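Local coordinates for protein Cg9734-pa (Drosophila melanogaster, PDB 2BK9) that binds heme with bis-histidyl six-coordination as an insect globin and probably carries oxygen, with a possible peroxidase activity, at residues V47-E50 with E51-G54; I92-S95 with H96-R99. The protein carries 1 engineered substitution. All blocks are in the same frame, centred on the assembly; numbering follows the deposited sequence.

Contact 1 (V47-E50 with E51-G54); sequences VPLE and ELSG
Glu-51 folds back against Pro-48, and its side chain is the one to follow. Its CB sits 3.6 Å from Pro-48 O, the same carbonyl that receives the backbone N-H of Glu-51. CG lies beside the backbone N and anti to the carbonyl carbon (chi1 -64°), and the chain runs on extended, which brings CD to 3.8 Å from Pro-48 CG, the two side chains slanting past one another. At the tip, OE1 rests near Pro-48 CG and CD, while OE2 turns to a water. That water also donates to Glu-50 OE2, so it joins two carboxylates whose planes stand 76° apart and probably eases their like charge; Glu-50 OE2 and Glu-51 OE2 are 4.4 Å from each other. The backbone here forms successive tight turns in the loop between helices 20-34 and 56-75 of the globin fold: Glu-51 N bonds Pro-48 O at 2.8 Å, and Leu-52 N reaches Leu-49 O at 3.2 Å. Val-47 CG1 packs 3.6 Å from Glu-51 C. Leu-52, the buried residue, spreads its two methyls between neighbours, CD2 4.0 Å from Val-47 CB and CD1 3.8 Å from Leu-49 CD1; Phe-32, Leu-39 and Phe-44 also touch its side chain. A second water bridges the backbone, accepting from Ser-53 N and donating to Leu-49 O.

Contact 2 (I92-S95 with H96-R99); sequences IAVS and HIPR. With HEM (protoporphyrin IX containing Fe), chain B.
His-96 and Ile-92 lie side by side and point the same way, toward the heme, one helical turn apart at the C-terminal end of helix 81-96. The imidazole is held through both its nitrogens. ND1 donates to Ile-92 O at 2.8 Å in a nearly straight bond (170°), with the oxygen close to the ring plane, although the donor stands above the carbonyl plane. NE2 binds the heme iron at 2.0 Å, and His-61 supplies the other axial nitrogen. Ile-92 keeps CG2 anti to its backbone N, which lays this methyl 3.8 Å from His-96 CE1, while its CD1 approaches the heme methyl CMA at 3.9 Å. Past the histidine the helix tightens into a 3-10 turn, where Ile-97 N bonds Val-94 O at 3.1 Å and Pro-98 CD packs on Ser-95 O. Ser-95 OG turns back to Lys-91 O. Arg-99 bends at chi2 (-67°), running its CG along the heme methyl CMD at 3.7 Å and bringing NH2 within 2.9 Å of propionate oxygen O2D; NH1 meanwhile donates to Pro-98 O. A leucine in place of Arg-99 would probably cost propionate oxygen O2D this hydrogen bond and leave the group freer to turn. This is the proximal side of a globin heme pocket: the carbonyl of Ile-92 helps to fix the rotation of the imidazole, and its hydrogen bond is likely to make the ring a more electron-rich ligand for the iron.

In the fold
Contacts 1 and 2 lie in series along the chain and on different sides of the heme. Their centres are 24 Å apart and their nearest atoms about 15 Å, without touching. Contact 2 meets the cofactor directly through Ile-92, His-96 and Arg-99, whereas the turn at 47-54 is a surface feature: the side chain of Leu-52 stays about 11 Å from the heme and about 10 Å from that of His-61, the axial ligand opposite His-96. The turn leads into helix 56-75, which carries His-61, and Ser-53 O accepts a hydrogen bond from Arg-59 NH1 of that helix. Contact 1 thus precedes the distal helix, and contact 2 lies at the end of the proximal helix 81-96.

Contact 1 (V47-E50 with E51-G54)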
# COMPACT_ATOMS: atom_id res chain seq x y z
N VAL A 47 10.74 12.66 14.16
CA VAL A 47 9.64 13.60 14.15
C VAL A 47 8.56 13.05 15.06
O VAL A 47 8.18 11.88 14.92
CB VAL A 47 9.14 13.78 12.74
CG1 VAL A 47 7.84 14.67 12.70
CG2 VAL A 47 10.22 14.38 11.86
N PRO A 48 8.05 13.88 15.98
CA PRO A 48 6.95 13.43 16.84
C PRO A 48 5.75 12.88 16.07
O PRO A 48 5.44 13.41 15.00
CB PRO A 48 6.60 14.70 17.62
CG PRO A 48 7.67 15.66 17.48
CD PRO A 48 8.42 15.27 16.28
N LEU A 49 5.08 11.87 16.61
CA LEU A 49 3.99 11.24 15.89
C LEU A 49 2.96 12.26 15.34
O LEU A 49 2.52 12.16 14.20
CB LEU A 49 3.28 10.27 16.79
CG LEU A 49 2.67 8.98 16.32
CD1 LEU A 49 3.58 8.07 15.55
CD2 LEU A 49 2.14 8.25 17.55
N GLU A 50 2.56 13.22 16.18
CA GLU A 50 1.56 14.20 15.79
C GLU A 50 2.02 15.16 14.72
O GLU A 50 1.20 15.87 14.18
CB GLU A 50 1.04 14.93 17.04
CG GLU A 50 1.90 15.96 17.65
CD GLU A 50 2.95 15.44 18.58
OE1 GLU A 50 3.21 14.21 18.65
OE2 GLU A 50 3.47 16.32 19.32
N GLU A 51 3.33 15.23 14.50
CA GLU A 51 3.92 16.10 13.51
C GLU A 51 4.30 15.39 12.23
O GLU A 51 4.72 16.03 11.28
CB GLU A 51 5.14 16.83 14.09
CG GLU A 51 4.75 17.76 15.24
CD GLU A 51 5.89 18.59 15.80
OE1 GLU A 51 6.93 18.65 15.17
OE2 GLU A 51 5.67 19.27 16.85
N LEU A 52 4.16 14.06 12.16
CA LEU A 52 4.59 13.36 10.97
C LEU A 52 3.94 13.87 9.70
O LEU A 52 4.61 14.00 8.69
CB LEU A 52 4.32 11.84 11.10
CG LEU A 52 5.23 11.10 12.06
CD1 LEU A 52 4.65 9.71 12.31
CD2 LEU A 52 6.64 10.98 11.48
N SER A 53 2.63 14.13 9.72
CA SER A 53 1.97 14.50 8.48
C SER A 53 2.40 15.87 7.97
O SER A 53 2.14 16.18 6.81
CB SER A 53 0.45 14.47 8.65
OG SER A 53 0.04 15.37 9.65
N GLY A 54 3.08 16.67 8.82
CA GLY A 54 3.65 17.91 8.35
C GLY A 54 4.99 17.78 7.70
O GLY A 54 5.50 18.78 7.18
O HOH W 1 0.97 13.20 11.93
O HOH W 2 1.44 16.78 11.51
O HOH W 3 3.31 19.21 18.26

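Contact 2 (I92-S95 with H96-R99)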
# COMPACT_ATOMS: atom_id res chain seq x y z
N ILE A 92 8.57 -1.86 -7.09
CA ILE A 92 8.44 -1.44 -5.69
C ILE A 92 9.28 -2.34 -4.78
O ILE A 92 10.02 -1.87 -3.92
CB ILE A 92 6.98 -1.48 -5.25
CG1 ILE A 92 6.14 -0.44 -6.03
CG2 ILE A 92 6.84 -1.25 -3.77
CD1 ILE A 92 6.62 0.96 -5.91
N ALA A 93 9.21 -3.64 -4.97
CA ALA A 93 9.94 -4.56 -4.12
C ALA A 93 11.45 -4.28 -4.21
O ALA A 93 12.15 -4.16 -3.20
CB ALA A 93 9.65 -5.99 -4.47
N VAL A 94 11.93 -4.18 -5.43
CA VAL A 94 13.36 -4.00 -5.59
C VAL A 94 13.78 -2.64 -5.03
O VAL A 94 14.86 -2.54 -4.43
CB VAL A 94 13.74 -4.21 -7.05
CG1 VAL A 94 15.20 -3.88 -7.26
CG2 VAL A 94 13.47 -5.68 -7.41
N SER A 95 12.95 -1.63 -5.14
CA SER A 95 13.27 -0.31 -4.62
C SER A 95 13.50 -0.30 -3.11
O SER A 95 14.16 0.59 -2.60
CB SER A 95 12.15 0.70 -4.96
OG SER A 95 12.22 1.05 -6.31
N HIS A 96 12.93 -1.23 -2.37
CA HIS A 96 13.09 -1.26 -0.92
C HIS A 96 14.22 -2.15 -0.45
O HIS A 96 14.53 -2.12 0.73
CB HIS A 96 11.77 -1.65 -0.26
CG HIS A 96 10.70 -0.61 -0.41
ND1 HIS A 96 9.90 -0.49 -1.52
CD2 HIS A 96 10.36 0.42 0.41
CE1 HIS A 96 9.08 0.55 -1.35
NE2 HIS A 96 9.32 1.10 -0.18
N ILE A 97 14.84 -2.94 -1.33
CA ILE A 97 15.95 -3.81 -0.92
C ILE A 97 17.04 -3.06 -0.19
O ILE A 97 17.53 -3.53 0.85
CB ILE A 97 16.44 -4.62 -2.12
CG1 ILE A 97 15.40 -5.68 -2.47
CG2 ILE A 97 17.80 -5.22 -1.82
CD1 ILE A 97 15.70 -6.42 -3.74
N PRO A 98 17.41 -1.84 -0.62
CA PRO A 98 18.41 -1.06 0.11
C PRO A 98 17.98 -0.56 1.47
O PRO A 98 18.76 0.13 2.11
CB PRO A 98 18.69 0.15 -0.84
CG PRO A 98 18.30 -0.38 -2.16
CD PRO A 98 17.06 -1.17 -1.89
N ARG A 99 16.74 -0.76 1.84
CA ARG A 99 16.24 -0.36 3.13
C ARG A 99 15.82 -1.56 3.98
O ARG A 99 15.25 -1.38 5.03
CB ARG A 99 15.05 0.58 2.96
CG ARG A 99 15.40 1.88 2.34
CD ARG A 99 16.30 2.72 3.27
NE ARG A 99 16.57 4.01 2.63
CZ ARG A 99 17.39 4.20 1.59
NH1 ARG A 99 18.19 3.24 1.17
NH2 ARG A 99 17.45 5.37 0.99
CHA HEM B . 10.76 4.63 -0.59
CHB HEM B . 6.60 2.99 -2.35
CHC HEM B . 6.11 0.33 1.58
CHD HEM B . 10.00 2.29 3.52
C1A HEM B . 9.71 4.35 -1.42
C2A HEM B . 9.61 4.78 -2.82
C3A HEM B . 8.45 4.31 -3.34
C4A HEM B . 7.80 3.63 -2.26
CMA HEM B . 7.83 4.45 -4.74
CAA HEM B . 10.68 5.61 -3.53
CBA HEM B . 11.87 4.73 -3.93
CGA HEM B . 12.92 5.65 -4.50
O1A HEM B . 13.65 6.32 -3.71
O2A HEM B . 13.03 5.71 -5.73
C1B HEM B . 6.05 2.16 -1.40
C2B HEM B . 4.87 1.37 -1.61
C3B HEM B . 4.74 0.61 -0.50
C4B HEM B . 5.85 0.88 0.37
CMB HEM B . 4.00 1.44 -2.83
CAB HEM B . 3.73 -0.43 -0.21
CBB HEM B . 2.48 -0.43 -0.62
C1C HEM B . 7.11 0.61 2.45
C2C HEM B . 7.34 -0.02 3.75
C3C HEM B . 8.39 0.57 4.33
C4C HEM B . 8.88 1.55 3.39
CMC HEM B . 6.49 -1.16 4.31
CAC HEM B . 8.92 0.24 5.69
CBC HEM B . 9.56 1.03 6.52
C1D HEM B . 10.56 3.12 2.59
C2D HEM B . 11.78 3.78 2.74
C3D HEM B . 12.01 4.49 1.53
C4D HEM B . 10.89 4.18 0.69
CMD HEM B . 12.66 3.79 3.98
CAD HEM B . 13.21 5.35 1.23
CBD HEM B . 13.06 6.74 1.78
CGD HEM B . 14.24 7.62 1.52
O1D HEM B . 14.29 8.74 2.07
O2D HEM B . 15.16 7.21 0.76
NA HEM B . 8.61 3.62 -1.12
NB HEM B . 6.65 1.85 -0.17
NC HEM B . 8.08 1.56 2.25
ND HEM B . 10.03 3.35 1.34
FE HEM B . 8.34 2.63 0.58